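Local coordinates for possible substrate binding protein of ABC transporter system (Rhodopseudomonas palustris, PDB 3N0X) that probably binds branched-chain amino acids or related ligands as the periplasmic component of an ABC-type transport system, at residues A170-V178 and V188-K199. Numbering follows the deposited sequence.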
ATOM      1  N   ALA A 170      -4.004 -20.693 -12.850  1.00 17.86           N
ATOM      2  CA  ALA A 170      -2.633 -20.550 -13.348  1.00 16.94           C
ATOM      3  C   ALA A 170      -1.700 -21.534 -12.651  1.00 16.65           C
ATOM      4  O   ALA A 170      -1.955 -21.927 -11.513  1.00 19.06           O
ATOM      5  CB  ALA A 170      -2.141 -19.125 -13.093  1.00 16.06           C
ATOM      6  N   THR A 171      -0.618 -21.886 -13.345  1.00 16.82           N
ATOM      7  CA  THR A 171       0.400 -22.818 -12.829  1.00 18.32           C
ATOM      8  C   THR A 171       1.649 -22.006 -12.499  1.00 18.18           C
ATOM      9  O   THR A 171       2.024 -21.114 -13.265  1.00 17.28           O
ATOM     10  CB  THR A 171       0.725 -23.895 -13.894  1.00 19.56           C
ATOM     11  OG1 THR A 171      -0.463 -24.669 -14.130  1.00 20.88           O
ATOM     12  CG2 THR A 171       1.836 -24.829 -13.448  1.00 22.20           C
ATOM     13  N   LEU A 172       2.291 -22.333 -11.385  1.00 17.23           N
ATOM     14  CA  LEU A 172       3.588 -21.766 -11.017  1.00 16.54           C
ATOM     15  C   LEU A 172       4.664 -22.765 -11.375  1.00 16.92           C
ATOM     16  O   LEU A 172       4.753 -23.828 -10.767  1.00 18.45           O
ATOM     17  CB  LEU A 172       3.637 -21.442  -9.521  1.00 16.04           C
ATOM     18  CG  LEU A 172       4.970 -20.928  -8.962  1.00 21.39           C
ATOM     19  CD1 LEU A 172       5.303 -19.585  -9.595  1.00 20.20           C
ATOM     20  CD2 LEU A 172       4.960 -20.851  -7.417  1.00 22.00           C
ATOM     21  N   ALA A 173       5.494 -22.436 -12.353  1.00 17.16           N
ATOM     22  CA  ALA A 173       6.513 -23.358 -12.850  1.00 17.70           C
ATOM     23  C   ALA A 173       7.774 -23.384 -11.993  1.00 18.40           C
ATOM     24  O   ALA A 173       8.405 -24.430 -11.818  1.00 20.72           O
ATOM     25  CB  ALA A 173       6.907 -22.961 -14.255  1.00 17.77           C
ATOM     26  N   THR A 174       8.195 -22.219 -11.513  1.00 16.11           N
ATOM     27  CA  THR A 174       9.483 -22.134 -10.764  1.00 16.52           C
ATOM     28  C   THR A 174       9.532 -20.834 -10.000  1.00 13.98           C
ATOM     29  O   THR A 174       8.812 -19.885 -10.344  1.00 14.55           O
ATOM     30  CB  THR A 174      10.725 -22.243 -11.671  1.00 16.57           C
ATOM     31  OG1 THR A 174      11.867 -22.521 -10.848  1.00 21.37           O
ATOM     32  CG2 THR A 174      10.976 -20.962 -12.517  1.00 18.43           C
ATOM     33  N   GLU A 175      10.345 -20.828  -8.939  1.00 14.45           N
ATOM     34  CA  GLU A 175      10.611 -19.657  -8.092  1.00 14.04           C
ATOM     35  C   GLU A 175      12.105 -19.480  -8.011  1.00 15.61           C
ATOM     36  O   GLU A 175      12.835 -20.440  -7.690  1.00 18.00           O
ATOM     37  CB  GLU A 175      10.049 -19.866  -6.688  1.00 15.51           C
ATOM     38  CG  GLU A 175       8.591 -20.151  -6.555  1.00 16.05           C
ATOM     39  CD  GLU A 175       8.250 -20.684  -5.175  1.00 20.34           C
ATOM     40  OE1 GLU A 175       8.650 -20.093  -4.126  1.00 19.17           O
ATOM     41  OE2 GLU A 175       7.631 -21.771  -5.137  1.00 23.05           O
ATOM     42  N   GLU A 176      12.586 -18.300  -8.387  1.00 14.02           N
ATOM     43  CA  GLU A 176      13.994 -17.978  -8.273  1.00 13.47           C
ATOM     44  C   GLU A 176      14.183 -16.909  -7.206  1.00 13.07           C
ATOM     45  O   GLU A 176      13.487 -15.861  -7.211  1.00 13.33           O
ATOM     46  CB  GLU A 176      14.550 -17.480  -9.614  1.00 14.02           C
ATOM     47  CG  GLU A 176      14.662 -18.547 -10.635  1.00 16.77           C
ATOM     48  CD  GLU A 176      15.925 -19.406 -10.420  1.00 18.42           C
ATOM     49  OE1 GLU A 176      16.843 -18.993  -9.635  1.00 22.57           O
ATOM     50  OE2 GLU A 176      16.046 -20.448 -11.083  1.00 25.15           O
ATOM     51  N   TYR A 177      15.164 -17.135  -6.330  1.00 15.04           N
ATOM     52  CA  TYR A 177      15.540 -16.184  -5.272  1.00 15.62           C
ATOM     53  C   TYR A 177      17.010 -15.873  -5.406  1.00 15.64           C
ATOM     54  O   TYR A 177      17.821 -16.781  -5.382  1.00 18.59           O
ATOM     55  CB  TYR A 177      15.243 -16.750  -3.879  1.00 15.70           C
ATOM     56  CG  TYR A 177      13.797 -17.060  -3.663  1.00 15.08           C
ATOM     57  CD1 TYR A 177      12.885 -16.060  -3.371  1.00 14.19           C
ATOM     58  CD2 TYR A 177      13.312 -18.364  -3.837  1.00 14.45           C
ATOM     59  CE1 TYR A 177      11.541 -16.333  -3.208  1.00 15.72           C
ATOM     60  CE2 TYR A 177      11.945 -18.647  -3.716  1.00 18.09           C
ATOM     61  CZ  TYR A 177      11.072 -17.623  -3.392  1.00 16.42           C
ATOM     62  OH  TYR A 177       9.701 -17.886  -3.261  1.00 17.19           O
ATOM     63  N   VAL A 178      17.332 -14.599  -5.575  1.00 14.62           N
ATOM     64  CA  VAL A 178      18.722 -14.197  -5.805  1.00 14.98           C
ATOM     65  C   VAL A 178      19.139 -13.216  -4.730  1.00 15.52           C
ATOM     66  O   VAL A 178      18.296 -12.613  -4.060  1.00 17.86           O
ATOM     67  CB  VAL A 178      18.900 -13.581  -7.222  1.00 15.62           C
ATOM     68  CG1 VAL A 178      18.468 -14.598  -8.287  1.00 17.32           C
ATOM     69  CG2 VAL A 178      18.133 -12.276  -7.367  1.00 16.73           C
ATOM     70  N   VAL A 188      20.162 -15.827 -14.011  1.00 18.63           N
ATOM     71  CA  VAL A 188      18.807 -16.086 -13.497  1.00 16.77           C
ATOM     72  C   VAL A 188      17.752 -15.887 -14.620  1.00 17.95           C
ATOM     73  O   VAL A 188      16.780 -16.634 -14.695  1.00 17.75           O
ATOM     74  CB  VAL A 188      18.469 -15.281 -12.219  1.00 15.14           C
ATOM     75  CG1 VAL A 188      18.312 -13.808 -12.471  1.00 18.23           C
ATOM     76  CG2 VAL A 188      17.141 -15.801 -11.574  1.00 15.60           C
ATOM     77  N   GLY A 189      17.973 -14.887 -15.479  1.00 18.63           N
ATOM     78  CA  GLY A 189      17.080 -14.595 -16.601  1.00 18.58           C
ATOM     79  C   GLY A 189      16.970 -15.806 -17.502  1.00 18.21           C
ATOM     80  O   GLY A 189      15.869 -16.206 -17.879  1.00 17.39           O
ATOM     81  N   GLN A 190      18.109 -16.393 -17.844  1.00 17.63           N
ATOM     82  CA  GLN A 190      18.115 -17.585 -18.679  1.00 18.56           C
ATOM     83  C   GLN A 190      17.407 -18.773 -18.014  1.00 19.26           C
ATOM     84  O   GLN A 190      16.669 -19.501 -18.683  1.00 19.49           O
ATOM     85  CB  GLN A 190      19.521 -17.945 -19.171  1.00 20.31           C
ATOM     86  CG  GLN A 190      19.451 -18.881 -20.368  1.00 23.90           C
ATOM     87  CD  GLN A 190      18.802 -18.244 -21.602  1.00 24.20           C
ATOM     88  OE1 GLN A 190      19.138 -17.133 -21.998  1.00 29.92           O
ATOM     89  NE2 GLN A 190      17.836 -18.955 -22.192  1.00 27.04           N
ATOM     90  N   ARG A 191      17.579 -18.937 -16.702  1.00 17.93           N
ATOM     91  CA  ARG A 191      16.869 -20.009 -15.999  1.00 18.33           C
ATOM     92  C   ARG A 191      15.364 -19.797 -16.088  1.00 17.56           C
ATOM     93  O   ARG A 191      14.593 -20.750 -16.291  1.00 18.25           O
ATOM     94  CB  ARG A 191      17.312 -20.131 -14.535  1.00 18.67           C
ATOM     95  CG  ARG A 191      18.796 -20.546 -14.389  1.00 21.19           C
ATOM     96  CD  ARG A 191      19.071 -21.072 -12.994  1.00 24.18           C
ATOM     97  NE  ARG A 191      18.891 -20.080 -11.934  1.00 21.28           N
ATOM     98  CZ  ARG A 191      19.829 -19.212 -11.552  1.00 22.03           C
ATOM     99  NH1 ARG A 191      21.003 -19.191 -12.177  1.00 23.27           N
ATOM    100  NH2 ARG A 191      19.594 -18.353 -10.564  1.00 23.40           N
ATOM    101  N   LEU A 192      14.938 -18.554 -15.893  1.00 15.32           N
ATOM    102  CA  LEU A 192      13.515 -18.224 -15.987  1.00 13.60           C
ATOM    103  C   LEU A 192      12.983 -18.469 -17.386  1.00 14.89           C
ATOM    104  O   LEU A 192      11.917 -19.069 -17.570  1.00 15.97           O
ATOM    105  CB  LEU A 192      13.282 -16.767 -15.550  1.00 14.00           C
ATOM    106  CG  LEU A 192      13.526 -16.458 -14.071  1.00 13.32           C
ATOM    107  CD1 LEU A 192      13.690 -14.961 -13.889  1.00 15.11           C
ATOM    108  CD2 LEU A 192      12.384 -16.981 -13.187  1.00 15.99           C
ATOM    109  N   PHE A 193      13.727 -18.022 -18.385  1.00 15.18           N
ATOM    110  CA  PHE A 193      13.300 -18.246 -19.773  1.00 16.49           C
ATOM    111  C   PHE A 193      13.246 -19.737 -20.075  1.00 17.41           C
ATOM    112  O   PHE A 193      12.270 -20.223 -20.679  1.00 17.30           O
ATOM    113  CB  PHE A 193      14.256 -17.595 -20.774  1.00 17.67           C
ATOM    114  CG  PHE A 193      14.340 -16.113 -20.692  1.00 17.55           C
ATOM    115  CD1 PHE A 193      13.392 -15.349 -20.062  1.00 16.08           C
ATOM    116  CD2 PHE A 193      15.399 -15.460 -21.303  1.00 19.04           C
ATOM    117  CE1 PHE A 193      13.489 -13.982 -20.014  1.00 20.00           C
ATOM    118  CE2 PHE A 193      15.493 -14.077 -21.250  1.00 22.38           C
ATOM    119  CZ  PHE A 193      14.541 -13.342 -20.619  1.00 23.24           C
ATOM    120  N   ASP A 194      14.278 -20.478 -19.657  1.00 18.39           N
ATOM    121  CA  ASP A 194      14.301 -21.930 -19.917  1.00 19.18           C
ATOM    122  C   ASP A 194      13.161 -22.677 -19.218  1.00 18.68           C
ATOM    123  O   ASP A 194      12.612 -23.647 -19.773  1.00 19.67           O
ATOM    124  CB  ASP A 194      15.650 -22.550 -19.566  1.00 20.65           C
ATOM    125  CG  ASP A 194      16.753 -22.112 -20.523  1.00 24.96           C
ATOM    126  OD1 ASP A 194      16.471 -21.508 -21.602  1.00 26.08           O
ATOM    127  OD2 ASP A 194      17.928 -22.352 -20.180  1.00 29.39           O
ATOM    128  N   ALA A 195      12.759 -22.195 -18.041  1.00 17.41           N
ATOM    129  CA  ALA A 195      11.633 -22.757 -17.308  1.00 16.56           C
ATOM    130  C   ALA A 195      10.252 -22.538 -17.954  1.00 17.46           C
ATOM    131  O   ALA A 195       9.283 -23.210 -17.591  1.00 19.91           O
ATOM    132  CB  ALA A 195      11.598 -22.197 -15.868  1.00 18.35           C
ATOM    133  N   LEU A 196      10.145 -21.552 -18.841  1.00 13.91           N
ATOM    134  CA  LEU A 196       8.893 -21.219 -19.461  1.00 14.49           C
ATOM    135  C   LEU A 196       8.795 -21.447 -20.979  1.00 15.70           C
ATOM    136  O   LEU A 196       7.685 -21.571 -21.491  1.00 16.44           O
ATOM    137  CB  LEU A 196       8.587 -19.759 -19.180  1.00 13.66           C
ATOM    138  CG  LEU A 196       8.282 -19.366 -17.756  1.00 12.75           C
ATOM    139  CD1 LEU A 196       8.171 -17.789 -17.724  1.00 15.53           C
ATOM    140  CD2 LEU A 196       7.013 -20.029 -17.182  1.00 16.13           C
ATOM    141  N   LYS A 197       9.921 -21.404 -21.684  1.00 15.46           N
ATOM    142  CA  LYS A 197       9.893 -21.296 -23.131  1.00 16.43           C
ATOM    143  C   LYS A 197       9.160 -22.406 -23.881  1.00 19.51           C
ATOM    144  O   LYS A 197       8.711 -22.175 -25.002  1.00 20.31           O
ATOM    145  CB  LYS A 197      11.294 -21.141 -23.708  1.00 16.37           C
ATOM    146  CG  LYS A 197      12.190 -22.364 -23.522  1.00 16.33           C
ATOM    147  CD  LYS A 197      13.546 -22.047 -24.049  1.00 23.15           C
ATOM    148  CE  LYS A 197      14.513 -23.168 -23.765  1.00 24.45           C
ATOM    149  NZ  LYS A 197      15.894 -22.744 -24.253  1.00 28.96           N
ATOM    150  N   ASP A 198       9.071 -23.591 -23.289  1.00 17.49           N
ATOM    151  CA  ASP A 198       8.419 -24.709 -23.967  1.00 17.91           C
ATOM    152  C   ASP A 198       6.980 -24.934 -23.514  1.00 17.16           C
ATOM    153  O   ASP A 198       6.338 -25.863 -23.999  1.00 20.67           O
ATOM    154  CB  ASP A 198       9.238 -25.985 -23.801  1.00 19.34           C
ATOM    155  CG  ASP A 198      10.555 -25.938 -24.553  1.00 23.03           C
ATOM    156  OD1 ASP A 198      10.641 -25.289 -25.633  1.00 22.43           O
ATOM    157  OD2 ASP A 198      11.532 -26.568 -24.071  1.00 27.36           O
ATOM    158  N   LYS A 199       6.449 -24.059 -22.664  1.00 16.44           N
ATOM    159  CA  LYS A 199       5.103 -24.235 -22.144  1.00 18.04           C
ATOM    160  C   LYS A 199       4.092 -23.770 -23.182  1.00 19.02           C
ATOM    161  O   LYS A 199       4.345 -22.806 -23.944  1.00 18.81           O
ATOM    162  CB  LYS A 199       4.900 -23.381 -20.880  1.00 17.92           C
ATOM    163  CG  LYS A 199       5.833 -23.663 -19.709  1.00 22.67           C
ATOM    164  CD  LYS A 199       5.623 -24.985 -19.037  1.00 26.90           C
ATOM    165  CE  LYS A 199       6.686 -25.184 -17.934  1.00 28.48           C
ATOM    166  NZ  LYS A 199       6.707 -26.562 -17.378  1.00 28.81           N
TER
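E176 and R191 join an outer strand to the helix that follows it, a salt bridge on the exposed side of a largely apolar strand-helix interface in one lobe of the periplasmic binding protein fold. Strand 171-178 is an outermost strand of the four-stranded parallel sheet, and helix 186-196 belongs to the crossover leading to strand 202-207. The axes of strand 171-178 and helix 188-196 run nearly antiparallel, at 162° with a closest approach of 8.5 Å, as expected for the beta-alpha half of a beta-alpha-beta unit.

The ion pair is bidentate and side-on: R191 NE donates to E176 OE2 at 3.0 Å, while R191 NH2 reaches E176 OE1, also at 3.0 Å. Both oxygens lie nearly in the guanidinium plane, yet the nitrogens meet them from above the carboxylate plane, because the two flat groups are turned 49° apart. E176 CG, set anti to the carbonyl carbon by chi1, lies 3.8 Å from L192 CD2, and the bend at the next bond (chi2 -80°) then turns the carboxylate toward R191. The guanidinium is itself backed on one face by V188 CA, 3.7 Å above its centre.

On both sides of E176 along the strand the packing is apolar. V188 CG2 lies 3.7 Å from V178 CG1, those side chains crossing at about a right angle, and also touches E176 CB. In the other direction, T174 CG2 meets A195 CB at 3.6 Å, and A173 CB approaches L196 CD2. L192 and L196 also pack on I205 of strand 202-207, tying the helix to the sheet interior.

Replacing E176 by alanine removes the carboxylate and CG, which would probably leave the R191 guanidinium without this anionic mate and L192 CD2 without the methylene beside it. The chemistry thus implies a contact held by methyl and methylene packing, with two N-H donors fixing how the exposed arginine lies against the sheet edge.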